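Local coordinates for snrnp sm-like protein (Pyrococcus abyssi, PDB 1H64) that assembles into a heptameric Sm-type ring and probably binds RNA, at residues Asp7-Ser12 with Leu68-Thr73; Lys15-Ile20 with Val40-Ala45; Val19-Gly24 with Ile60-Asp65. All blocks are in the same frame, centred on the assembly; numbering follows the deposited sequence.

Interaction 1 (Asp7-Ser12 with Leu68-Thr73); sequences DVIHRS and LAISPT
The CD1 methyl of Ile9 rests against the side of Ile70, about equally close to that residue's CD1 (3.8 Å) and CG2 (3.9 Å). This is the point where the N-terminal helix of the Sm fold, residues 5-11, packs on the last strand of its strongly bent antiparallel sheet. The two isoleucine side chains cross at roughly a right angle, and the single methyl of Ile9 touches both the CG2 methyl and the end of the CG1 branch of Ile70. Ile9 does not aim its CB straight at the strand. With CG1 lying beside the backbone N (chi1 -65°) and a second bend at chi2 -55°, it swings CD1 across, while Leu31 and Tyr34 of strand 25-34 pack on the same side chain. Val8, by contrast, does direct its CB to the strand, but stays farther off and packs on Val61 of a neighbouring subunit. Ala69 and Ile70 of the strand pair antiparallel with a strand of that same subunit, and Ser71 OG bonds there to Lys59 O, so the helix sits beside a ring interface. The second point of contact is at Ser12, in the loop after the helix. Ser12 and Pro72 have their CA atoms 6.3 Å apart, and the proline ring is met through its CB. No hydrogen bond crosses between the segments, and 159 Å² is buried in all. Ser12 N bonds to Ile9 O (3.1 Å) and only weakly to Val8 O. Its OG, turned to the side of its own N by chi1 -57°, stands 3.0 Å from Val8 O and 3.5 Å from Pro72 CB.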
ATOM      1  N   ASP C   7      19.168  16.489   1.225  1.00 27.35           N
ATOM      2  CA  ASP C   7      20.034  17.632   1.537  1.00 30.42           C
ATOM      3  C   ASP C   7      19.236  18.653   2.352  1.00 28.74           C
ATOM      4  O   ASP C   7      19.722  19.199   3.340  1.00 32.17           O
ATOM      5  CB  ASP C   7      20.517  18.333   0.260  1.00 29.98           C
ATOM      6  CG  ASP C   7      21.354  17.436  -0.626  1.00 40.77           C
ATOM      7  OD1 ASP C   7      22.171  16.665  -0.084  1.00 42.91           O
ATOM      8  OD2 ASP C   7      21.206  17.523  -1.867  1.00 39.62           O
ATOM      9  N   VAL C   8      18.016  18.913   1.901  1.00 29.24           N
ATOM     10  CA  VAL C   8      17.124  19.871   2.554  1.00 27.18           C
ATOM     11  C   VAL C   8      16.852  19.444   3.992  1.00 30.79           C
ATOM     12  O   VAL C   8      16.958  20.244   4.928  1.00 27.11           O
ATOM     13  CB  VAL C   8      15.778  19.973   1.792  1.00 27.56           C
ATOM     14  CG1 VAL C   8      14.776  20.795   2.600  1.00 27.67           C
ATOM     15  CG2 VAL C   8      15.988  20.597   0.438  1.00 25.34           C
ATOM     16  N   ILE C   9      16.495  18.175   4.171  1.00 24.96           N
ATOM     17  CA  ILE C   9      16.221  17.650   5.498  1.00 24.25           C
ATOM     18  C   ILE C   9      17.462  17.795   6.385  1.00 28.60           C
ATOM     19  O   ILE C   9      17.370  18.202   7.559  1.00 25.98           O
ATOM     20  CB  ILE C   9      15.794  16.168   5.410  1.00 25.03           C
ATOM     21  CG1 ILE C   9      14.462  16.061   4.662  1.00 28.35           C
ATOM     22  CG2 ILE C   9      15.684  15.552   6.795  1.00 23.45           C
ATOM     23  CD1 ILE C   9      13.346  16.898   5.250  1.00 34.72           C
ATOM     24  N   HIS C  10      18.630  17.486   5.820  1.00 27.20           N
ATOM     25  CA  HIS C  10      19.884  17.575   6.571  1.00 26.12           C
ATOM     26  C   HIS C  10      20.185  18.999   7.026  1.00 23.02           C
ATOM     27  O   HIS C  10      20.686  19.209   8.134  1.00 30.16           O
ATOM     28  CB  HIS C  10      21.077  17.086   5.734  1.00 27.82           C
ATOM     29  CG  HIS C  10      22.370  17.112   6.485  1.00 28.25           C
ATOM     30  ND1 HIS C  10      22.672  16.196   7.470  1.00 32.48           N
ATOM     31  CD2 HIS C  10      23.396  17.996   6.467  1.00 30.13           C
ATOM     32  CE1 HIS C  10      23.826  16.515   8.025  1.00 32.36           C
ATOM     33  NE2 HIS C  10      24.286  17.604   7.437  1.00 34.25           N
ATOM     34  N   ARG C  11      19.906  19.962   6.161  1.00 26.68           N
ATOM     35  CA  ARG C  11      20.140  21.376   6.462  1.00 33.61           C
ATOM     36  C   ARG C  11      19.181  21.905   7.535  1.00 35.79           C
ATOM     37  O   ARG C  11      19.415  22.967   8.117  1.00 34.38           O
ATOM     38  CB  ARG C  11      19.930  22.233   5.214  1.00 35.48           C
ATOM     39  CG  ARG C  11      20.746  21.857   3.998  1.00 47.91           C
ATOM     40  CD  ARG C  11      20.379  22.775   2.834  1.00 53.05           C
ATOM     41  NE  ARG C  11      21.093  22.450   1.602  1.00 59.52           N
ATOM     42  CZ  ARG C  11      22.413  22.492   1.468  1.00 59.80           C
ATOM     43  NH1 ARG C  11      23.179  22.846   2.492  1.00 62.00           N
ATOM     44  NH2 ARG C  11      22.970  22.181   0.309  1.00 61.46           N
ATOM     45  N   SER C  12      18.100  21.177   7.786  1.00 26.99           N
ATOM     46  CA  SER C  12      17.106  21.617   8.756  1.00 29.31           C
ATOM     47  C   SER C  12      17.298  21.061  10.160  1.00 29.75           C
ATOM     48  O   SER C  12      16.438  21.250  11.023  1.00 33.03           O
ATOM     49  CB  SER C  12      15.693  21.261   8.263  1.00 28.83           C
ATOM     50  OG  SER C  12      15.421  21.830   6.993  1.00 31.18           O
ATOM     51  N   LEU C  68       3.379  13.353   3.734  1.00 18.64           N
ATOM     52  CA  LEU C  68       3.075  13.922   2.423  1.00 17.93           C
ATOM     53  C   LEU C  68       4.214  14.885   2.067  1.00 22.28           C
ATOM     54  O   LEU C  68       4.771  14.851   0.961  1.00 18.48           O
ATOM     55  CB  LEU C  68       1.757  14.708   2.459  1.00 23.87           C
ATOM     56  CG  LEU C  68       1.430  15.501   1.187  1.00 27.74           C
ATOM     57  CD1 LEU C  68       1.090  14.538   0.061  1.00 29.54           C
ATOM     58  CD2 LEU C  68       0.248  16.454   1.433  1.00 34.11           C
ATOM     59  N   ALA C  69       4.566  15.741   3.021  1.00 20.16           N
ATOM     60  CA  ALA C  69       5.623  16.716   2.773  1.00 18.30           C
ATOM     61  C   ALA C  69       6.217  17.244   4.059  1.00 19.21           C
ATOM     62  O   ALA C  69       5.622  17.102   5.134  1.00 17.88           O
ATOM     63  CB  ALA C  69       5.064  17.864   1.929  1.00 22.61           C
ATOM     64  N   ILE C  70       7.408  17.837   3.943  1.00 22.17           N
ATOM     65  CA  ILE C  70       8.094  18.439   5.087  1.00 24.82           C
ATOM     66  C   ILE C  70       8.587  19.800   4.627  1.00 27.61           C
ATOM     67  O   ILE C  70       9.163  19.932   3.537  1.00 21.31           O
ATOM     68  CB  ILE C  70       9.316  17.632   5.558  1.00 25.53           C
ATOM     69  CG1 ILE C  70       8.883  16.241   6.014  1.00 25.04           C
ATOM     70  CG2 ILE C  70      10.016  18.371   6.684  1.00 24.65           C
ATOM     71  CD1 ILE C  70      10.023  15.325   6.382  1.00 28.57           C
ATOM     72  N   SER C  71       8.354  20.812   5.459  1.00 23.72           N
ATOM     73  CA  SER C  71       8.762  22.169   5.119  1.00 25.34           C
ATOM     74  C   SER C  71       9.529  22.846   6.244  1.00 25.21           C
ATOM     75  O   SER C  71       9.043  22.920   7.379  1.00 26.23           O
ATOM     76  CB  SER C  71       7.541  23.027   4.792  1.00 26.18           C
ATOM     77  OG  SER C  71       7.935  24.359   4.481  1.00 26.60           O
ATOM     78  N   PRO C  72      10.748  23.323   5.956  1.00 27.12           N
ATOM     79  CA  PRO C  72      11.504  23.995   7.013  1.00 29.85           C
ATOM     80  C   PRO C  72      10.773  25.313   7.295  1.00 29.15           C
ATOM     81  O   PRO C  72      10.293  25.973   6.375  1.00 28.43           O
ATOM     82  CB  PRO C  72      12.885  24.192   6.377  1.00 33.65           C
ATOM     83  CG  PRO C  72      12.580  24.328   4.932  1.00 33.34           C
ATOM     84  CD  PRO C  72      11.539  23.242   4.714  1.00 28.44           C
ATOM     85  N   THR C  73      10.650  25.672   8.566  1.00 36.83           N
ATOM     86  CA  THR C  73       9.947  26.904   8.917  1.00 45.10           C
ATOM     87  C   THR C  73      10.935  28.031   9.207  1.00 48.38           C
ATOM     88  O   THR C  73      11.057  28.421  10.388  1.00 54.76           O
ATOM     89  CB  THR C  73       9.030  26.690  10.144  1.00 42.11           C
ATOM     90  OG1 THR C  73       8.124  25.614   9.877  1.00 45.23           O
ATOM     91  CG2 THR C  73       8.220  27.944  10.429  1.00 49.81           C
TER

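Interaction 2 (Lys15-Ile20 with Val40-Ala45); sequences KDVLVI and VVLADA
Val17 is the first residue of strand 16-20 to touch the facing strand: its CG2 meets Leu42 CD2 at 3.6 Å in the hydrophobic interior of the curled Sm barrel, a fold of the SH3-like class. The torsion matters here, since chi1 of -63° sets CG2 in the crowded position between backbone N and carbonyl carbon, where it becomes the methyl offered to the leucine. Leu18 points its CB the other way and packs instead on Tyr57 of a neighbouring subunit. Val19 returns to the interior, and its CG2 serves two partners, Leu42 CD1 (4.1 Å) and Val40 CG2 (4.3 Å). Leu42 is therefore forked over two valines, one delta methyl for each, with its side chain crossing both obliquely. Strands 16-20 and 40-42 are not sheet neighbours in this contact. Their axes pass 9.5 Å apart at 125°, the CA pair Val17-Leu42 is separated by 8.5 Å, and no hydrogen bond joins them. Such spacing is that of two sheet faces closing on each other through side chains. Ile62, packing on Val40 and Leu42, and Val67, packing on Val19, belong to the same layer. All four touching residues are buried, and every touch is methyl on methyl, the tightest being that of Val17 CG2 on Leu42 CD2.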
ATOM      1  N   LYS C  15      16.352  22.884  13.538  1.00 34.87           N
ATOM      2  CA  LYS C  15      15.473  23.962  13.099  1.00 35.46           C
ATOM      3  C   LYS C  15      14.003  23.532  13.125  1.00 34.13           C
ATOM      4  O   LYS C  15      13.700  22.346  13.006  1.00 34.13           O
ATOM      5  CB  LYS C  15      15.862  24.418  11.693  1.00 35.86           C
ATOM      6  CG  LYS C  15      17.231  25.078  11.645  1.00 41.32           C
ATOM      7  CD  LYS C  15      17.470  25.852  10.350  1.00 44.19           C
ATOM      8  CE  LYS C  15      17.698  24.927   9.168  1.00 49.02           C
ATOM      9  NZ  LYS C  15      18.110  25.658   7.932  1.00 49.34           N
ATOM     10  N   ASP C  16      13.098  24.492  13.302  1.00 32.93           N
ATOM     11  CA  ASP C  16      11.665  24.197  13.329  1.00 32.15           C
ATOM     12  C   ASP C  16      11.213  23.758  11.933  1.00 31.05           C
ATOM     13  O   ASP C  16      11.605  24.351  10.924  1.00 24.28           O
ATOM     14  CB  ASP C  16      10.867  25.443  13.758  1.00 36.08           C
ATOM     15  CG  ASP C  16       9.365  25.170  13.912  1.00 43.87           C
ATOM     16  OD1 ASP C  16       8.961  24.480  14.876  1.00 42.62           O
ATOM     17  OD2 ASP C  16       8.578  25.650  13.063  1.00 50.37           O
ATOM     18  N   VAL C  17      10.403  22.708  11.882  1.00 28.83           N
ATOM     19  CA  VAL C  17       9.870  22.228  10.610  1.00 26.03           C
ATOM     20  C   VAL C  17       8.404  21.872  10.759  1.00 27.49           C
ATOM     21  O   VAL C  17       7.886  21.694  11.876  1.00 29.08           O
ATOM     22  CB  VAL C  17      10.587  20.952  10.100  1.00 25.89           C
ATOM     23  CG1 VAL C  17      12.064  21.240   9.832  1.00 26.63           C
ATOM     24  CG2 VAL C  17      10.435  19.836  11.119  1.00 28.75           C
ATOM     25  N   LEU C  18       7.749  21.759   9.614  1.00 25.07           N
ATOM     26  CA  LEU C  18       6.348  21.374   9.526  1.00 23.57           C
ATOM     27  C   LEU C  18       6.308  20.000   8.824  1.00 24.12           C
ATOM     28  O   LEU C  18       6.877  19.849   7.740  1.00 20.79           O
ATOM     29  CB  LEU C  18       5.597  22.400   8.679  1.00 22.57           C
ATOM     30  CG  LEU C  18       4.115  22.179   8.355  1.00 31.88           C
ATOM     31  CD1 LEU C  18       3.321  22.029   9.644  1.00 32.63           C
ATOM     32  CD2 LEU C  18       3.588  23.362   7.544  1.00 35.10           C
ATOM     33  N   VAL C  19       5.683  19.004   9.446  1.00 23.04           N
ATOM     34  CA  VAL C  19       5.565  17.683   8.813  1.00 22.66           C
ATOM     35  C   VAL C  19       4.080  17.496   8.493  1.00 23.09           C
ATOM     36  O   VAL C  19       3.255  17.344   9.404  1.00 25.17           O
ATOM     37  CB  VAL C  19       6.055  16.547   9.752  1.00 21.88           C
ATOM     38  CG1 VAL C  19       5.885  15.180   9.067  1.00 23.78           C
ATOM     39  CG2 VAL C  19       7.531  16.775  10.141  1.00 18.48           C
ATOM     40  N   ILE C  20       3.749  17.533   7.205  1.00 19.29           N
ATOM     41  CA  ILE C  20       2.383  17.376   6.724  1.00 23.70           C
ATOM     42  C   ILE C  20       2.069  15.903   6.455  1.00 25.68           C
ATOM     43  O   ILE C  20       2.773  15.229   5.690  1.00 19.53           O
ATOM     44  CB  ILE C  20       2.164  18.170   5.424  1.00 21.61           C
ATOM     45  CG1 ILE C  20       2.556  19.634   5.633  1.00 29.16           C
ATOM     46  CG2 ILE C  20       0.708  18.083   4.993  1.00 24.14           C
ATOM     47  CD1 ILE C  20       2.430  20.484   4.375  1.00 29.30           C
ATOM     48  N   VAL C  40      11.464  10.777  10.593  1.00 21.88           N
ATOM     49  CA  VAL C  40      12.084  11.937  11.235  1.00 20.74           C
ATOM     50  C   VAL C  40      11.833  11.978  12.732  1.00 23.28           C
ATOM     51  O   VAL C  40      10.916  11.329  13.241  1.00 19.57           O
ATOM     52  CB  VAL C  40      11.601  13.279  10.601  1.00 25.44           C
ATOM     53  CG1 VAL C  40      12.047  13.351   9.135  1.00 27.38           C
ATOM     54  CG2 VAL C  40      10.076  13.410  10.704  1.00 25.75           C
ATOM     55  N   VAL C  41      12.683  12.722  13.438  1.00 25.61           N
ATOM     56  CA  VAL C  41      12.556  12.849  14.884  1.00 28.10           C
ATOM     57  C   VAL C  41      12.428  14.328  15.194  1.00 26.66           C
ATOM     58  O   VAL C  41      13.245  15.124  14.737  1.00 21.90           O
ATOM     59  CB  VAL C  41      13.804  12.305  15.630  1.00 28.40           C
ATOM     60  CG1 VAL C  41      13.580  12.424  17.137  1.00 26.44           C
ATOM     61  CG2 VAL C  41      14.057  10.838  15.266  1.00 25.36           C
ATOM     62  N   LEU C  42      11.389  14.695  15.941  1.00 23.03           N
ATOM     63  CA  LEU C  42      11.187  16.089  16.305  1.00 25.48           C
ATOM     64  C   LEU C  42      11.249  16.201  17.822  1.00 25.43           C
ATOM     65  O   LEU C  42      10.920  15.240  18.538  1.00 24.00           O
ATOM     66  CB  LEU C  42       9.814  16.578  15.845  1.00 28.92           C
ATOM     67  CG  LEU C  42       9.446  16.430  14.373  1.00 27.71           C
ATOM     68  CD1 LEU C  42       8.052  16.990  14.173  1.00 27.84           C
ATOM     69  CD2 LEU C  42      10.434  17.164  13.506  1.00 22.62           C
ATOM     70  N   ALA C  43      11.702  17.361  18.294  1.00 27.46           N
ATOM     71  CA  ALA C  43      11.781  17.652  19.727  1.00 29.97           C
ATOM     72  C   ALA C  43      10.776  18.784  20.004  1.00 25.35           C
ATOM     73  O   ALA C  43      10.524  19.617  19.127  1.00 22.55           O
ATOM     74  CB  ALA C  43      13.206  18.090  20.103  1.00 31.32           C
ATOM     75  N   ASP C  44      10.210  18.801  21.211  1.00 27.36           N
ATOM     76  CA  ASP C  44       9.219  19.813  21.611  1.00 29.97           C
ATOM     77  C   ASP C  44       8.156  19.922  20.532  1.00 26.71           C
ATOM     78  O   ASP C  44       7.897  20.996  20.003  1.00 26.63           O
ATOM     79  CB  ASP C  44       9.877  21.186  21.813  1.00 37.08           C
ATOM     80  CG  ASP C  44      11.000  21.153  22.833  1.00 40.51           C
ATOM     81  OD1 ASP C  44      10.830  20.517  23.899  1.00 42.34           O
ATOM     82  OD2 ASP C  44      12.053  21.768  22.572  1.00 42.58           O
ATOM     83  N   ALA C  45       7.521  18.796  20.229  1.00 28.20           N
ATOM     84  CA  ALA C  45       6.527  18.742  19.168  1.00 29.77           C
ATOM     85  C   ALA C  45       5.079  18.921  19.589  1.00 30.16           C
ATOM     86  O   ALA C  45       4.714  18.701  20.744  1.00 31.94           O
ATOM     87  CB  ALA C  45       6.663  17.408  18.402  1.00 28.21           C
TER

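Interaction 3 (Val19-Gly24 with Ile60-Asp65); sequences VILKKG and IVIRGD
Ile62, the residue most covered by this contact, reaches across to strand 19-21 with both branches. Its CD1 meets Val19 CG1 tip to tip at 4.2 Å, and chi2 of 175° keeps that arm extended. The other branch, CG2, lies 4.4 Å from Leu21 CD2, a looser touch. Phe27 packs on both Leu21 and Ile62, joining the two sides. Asp65 and Lys22, next in the surface they lose to the contact, lie where both strands have given way to loop and 3-10 turn. Asp65 turns its CB away from segment 19-24 and presents backbone instead: Lys22 NZ donates a weak hydrogen bond to Asp65 O, 2.9 Å long. That oxygen is nearly as close to Lys22 CE (3.0 Å), so it lies alongside the end of the extended lysine chain. The carboxylate is farther, with Asp65 OD2 4.8 Å from Lys22 NZ. Beyond the two segments, the ammonium has a distant, weak ionic partner in Asp65 of a neighbouring subunit. With an alanine here the ammonium is gone, which is likely to leave Asp65 O without this donor and the neighbouring subunit's Asp65 without its distant positive mate. Arg63 NE bonds to Val67 O of another subunit, and Asn39 OD1 accepts from Gly64 N. The Ile-Arg-Gly-Asp run 62-65 matches the Sm2 motif, whose Arg-Gly turn in related Sm rings helps form the RNA-binding site at the central pore.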
ATOM      1  N   VAL C  19       5.683  19.004   9.446  1.00 23.04           N
ATOM      2  CA  VAL C  19       5.565  17.683   8.813  1.00 22.66           C
ATOM      3  C   VAL C  19       4.080  17.496   8.493  1.00 23.09           C
ATOM      4  O   VAL C  19       3.255  17.344   9.404  1.00 25.17           O
ATOM      5  CB  VAL C  19       6.055  16.547   9.752  1.00 21.88           C
ATOM      6  CG1 VAL C  19       5.885  15.180   9.067  1.00 23.78           C
ATOM      7  CG2 VAL C  19       7.531  16.775  10.141  1.00 18.48           C
ATOM      8  N   ILE C  20       3.749  17.533   7.205  1.00 19.29           N
ATOM      9  CA  ILE C  20       2.383  17.376   6.724  1.00 23.70           C
ATOM     10  C   ILE C  20       2.069  15.903   6.455  1.00 25.68           C
ATOM     11  O   ILE C  20       2.773  15.229   5.690  1.00 19.53           O
ATOM     12  CB  ILE C  20       2.164  18.170   5.424  1.00 21.61           C
ATOM     13  CG1 ILE C  20       2.556  19.634   5.633  1.00 29.16           C
ATOM     14  CG2 ILE C  20       0.708  18.083   4.993  1.00 24.14           C
ATOM     15  CD1 ILE C  20       2.430  20.484   4.375  1.00 29.30           C
ATOM     16  N   LEU C  21       1.014  15.406   7.093  1.00 24.32           N
ATOM     17  CA  LEU C  21       0.625  14.017   6.919  1.00 30.69           C
ATOM     18  C   LEU C  21      -0.478  13.904   5.870  1.00 33.71           C
ATOM     19  O   LEU C  21      -1.122  14.889   5.524  1.00 33.31           O
ATOM     20  CB  LEU C  21       0.179  13.440   8.266  1.00 31.74           C
ATOM     21  CG  LEU C  21       1.261  13.652   9.336  1.00 35.84           C
ATOM     22  CD1 LEU C  21       0.664  13.466  10.705  1.00 37.58           C
ATOM     23  CD2 LEU C  21       2.438  12.692   9.106  1.00 35.08           C
ATOM     24  N   LYS C  22      -0.675  12.697   5.353  1.00 40.99           N
ATOM     25  CA  LYS C  22      -1.680  12.450   4.323  1.00 47.70           C
ATOM     26  C   LYS C  22      -3.116  12.637   4.820  1.00 52.29           C
ATOM     27  O   LYS C  22      -4.016  11.927   4.378  1.00 56.13           O
ATOM     28  CB  LYS C  22      -1.514  11.027   3.778  1.00 45.90           C
ATOM     29  CG  LYS C  22      -0.066  10.648   3.486  1.00 45.73           C
ATOM     30  CD  LYS C  22       0.052   9.248   2.881  1.00 45.81           C
ATOM     31  CE  LYS C  22       1.510   8.868   2.630  1.00 40.22           C
ATOM     32  NZ  LYS C  22       1.620   7.558   1.910  1.00 45.65           N
ATOM     33  N   LYS C  23      -3.342  13.600   5.712  1.00 58.70           N
ATOM     34  CA  LYS C  23      -4.684  13.812   6.260  1.00 60.50           C
ATOM     35  C   LYS C  23      -5.102  15.261   6.554  1.00 63.15           C
ATOM     36  O   LYS C  23      -6.172  15.483   7.133  1.00 65.20           O
ATOM     37  CB  LYS C  23      -4.832  12.999   7.552  1.00 62.32           C
ATOM     38  CG  LYS C  23      -4.538  11.509   7.410  1.00 62.90           C
ATOM     39  CD  LYS C  23      -5.709  10.753   6.806  1.00 63.65           C
ATOM     40  CE  LYS C  23      -6.890  10.715   7.765  1.00 63.51           C
ATOM     41  NZ  LYS C  23      -8.017   9.898   7.236  1.00 65.82           N
ATOM     42  N   GLY C  24      -4.300  16.247   6.158  1.00 63.32           N
ATOM     43  CA  GLY C  24      -4.659  17.626   6.470  1.00 61.56           C
ATOM     44  C   GLY C  24      -4.456  17.717   7.969  1.00 58.88           C
ATOM     45  O   GLY C  24      -5.064  18.514   8.689  1.00 60.09           O
ATOM     46  N   ILE C  60       9.311  13.052  19.425  1.00 27.48           N
ATOM     47  CA  ILE C  60       8.493  12.091  18.692  1.00 27.11           C
ATOM     48  C   ILE C  60       9.147  11.620  17.389  1.00 25.25           C
ATOM     49  O   ILE C  60       9.693  12.425  16.639  1.00 21.56           O
ATOM     50  CB  ILE C  60       7.109  12.681  18.354  1.00 24.78           C
ATOM     51  CG1 ILE C  60       6.213  11.593  17.755  1.00 27.37           C
ATOM     52  CG2 ILE C  60       7.245  13.843  17.379  1.00 20.44           C
ATOM     53  CD1 ILE C  60       4.781  12.026  17.541  1.00 27.68           C
ATOM     54  N   VAL C  61       9.073  10.313  17.155  1.00 22.75           N
ATOM     55  CA  VAL C  61       9.618   9.692  15.941  1.00 22.44           C
ATOM     56  C   VAL C  61       8.421   9.465  15.014  1.00 18.47           C
ATOM     57  O   VAL C  61       7.483   8.759  15.378  1.00 23.29           O
ATOM     58  CB  VAL C  61      10.293   8.348  16.265  1.00 23.43           C
ATOM     59  CG1 VAL C  61      10.936   7.758  14.977  1.00 24.13           C
ATOM     60  CG2 VAL C  61      11.355   8.553  17.328  1.00 23.16           C
ATOM     61  N   ILE C  62       8.459  10.087  13.835  1.00 18.55           N
ATOM     62  CA  ILE C  62       7.400  10.002  12.842  1.00 19.71           C
ATOM     63  C   ILE C  62       7.854   9.123  11.666  1.00 22.02           C
ATOM     64  O   ILE C  62       8.925   9.357  11.101  1.00 18.31           O
ATOM     65  CB  ILE C  62       7.083  11.398  12.287  1.00 17.98           C
ATOM     66  CG1 ILE C  62       6.643  12.338  13.434  1.00 22.31           C
ATOM     67  CG2 ILE C  62       5.970  11.316  11.264  1.00 22.17           C
ATOM     68  CD1 ILE C  62       6.417  13.790  12.964  1.00 23.92           C
ATOM     69  N   ARG C  63       7.053   8.134  11.277  1.00 21.41           N
ATOM     70  CA  ARG C  63       7.481   7.289  10.157  1.00 21.06           C
ATOM     71  C   ARG C  63       7.232   7.974   8.823  1.00 13.44           C
ATOM     72  O   ARG C  63       6.152   8.494   8.556  1.00 17.57           O
ATOM     73  CB  ARG C  63       6.797   5.913  10.213  1.00 18.21           C
ATOM     74  CG  ARG C  63       7.476   4.918  11.202  1.00 22.54           C
ATOM     75  CD  ARG C  63       7.190   3.480  10.756  1.00 32.72           C
ATOM     76  NE  ARG C  63       5.831   3.476  10.270  1.00 41.24           N
ATOM     77  CZ  ARG C  63       5.415   2.966   9.122  1.00 28.68           C
ATOM     78  NH1 ARG C  63       6.238   2.355   8.270  1.00 27.54           N
ATOM     79  NH2 ARG C  63       4.156   3.149   8.806  1.00 26.87           N
ATOM     80  N   GLY C  64       8.246   7.963   7.960  1.00 20.83           N
ATOM     81  CA  GLY C  64       8.114   8.611   6.661  1.00 17.73           C
ATOM     82  C   GLY C  64       7.012   8.140   5.714  1.00 20.01           C
ATOM     83  O   GLY C  64       6.525   8.916   4.887  1.00 16.53           O
ATOM     84  N   ASP C  65       6.598   6.881   5.831  1.00 18.39           N
ATOM     85  CA  ASP C  65       5.568   6.350   4.948  1.00 18.83           C
ATOM     86  C   ASP C  65       4.233   7.086   5.039  1.00 24.07           C
ATOM     87  O   ASP C  65       3.417   7.023   4.117  1.00 23.80           O
ATOM     88  CB  ASP C  65       5.364   4.855   5.216  1.00 28.45           C
ATOM     89  CG  ASP C  65       4.448   4.198   4.184  1.00 35.63           C
ATOM     90  OD1 ASP C  65       3.343   3.740   4.553  1.00 36.89           O
ATOM     91  OD2 ASP C  65       4.834   4.151   2.998  1.00 32.70           O
TER

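Strand 16-21 ties the three contacts together. Interactions 2 and 3 share Val19 and Ile20, with centres about 10 Å apart, and their second segments are paired: Val40 O and Ile62 N, 2.8 Å apart, probably form a hydrogen bond. The strand also adjoins interaction 1, whose centre is about 9 Å from that of interaction 2 and 13 Å from that of interaction 3. Here Leu68 and Ala69 both face Ile20 in a classic beta bulge, with Leu68 N 2.8 Å from Ile20 O. Interaction 1 sits at the helix side, interaction 2 in the interior, and interaction 3 leads to the Sm2 turn. All three touch the same neighbouring subunit of the heptamer.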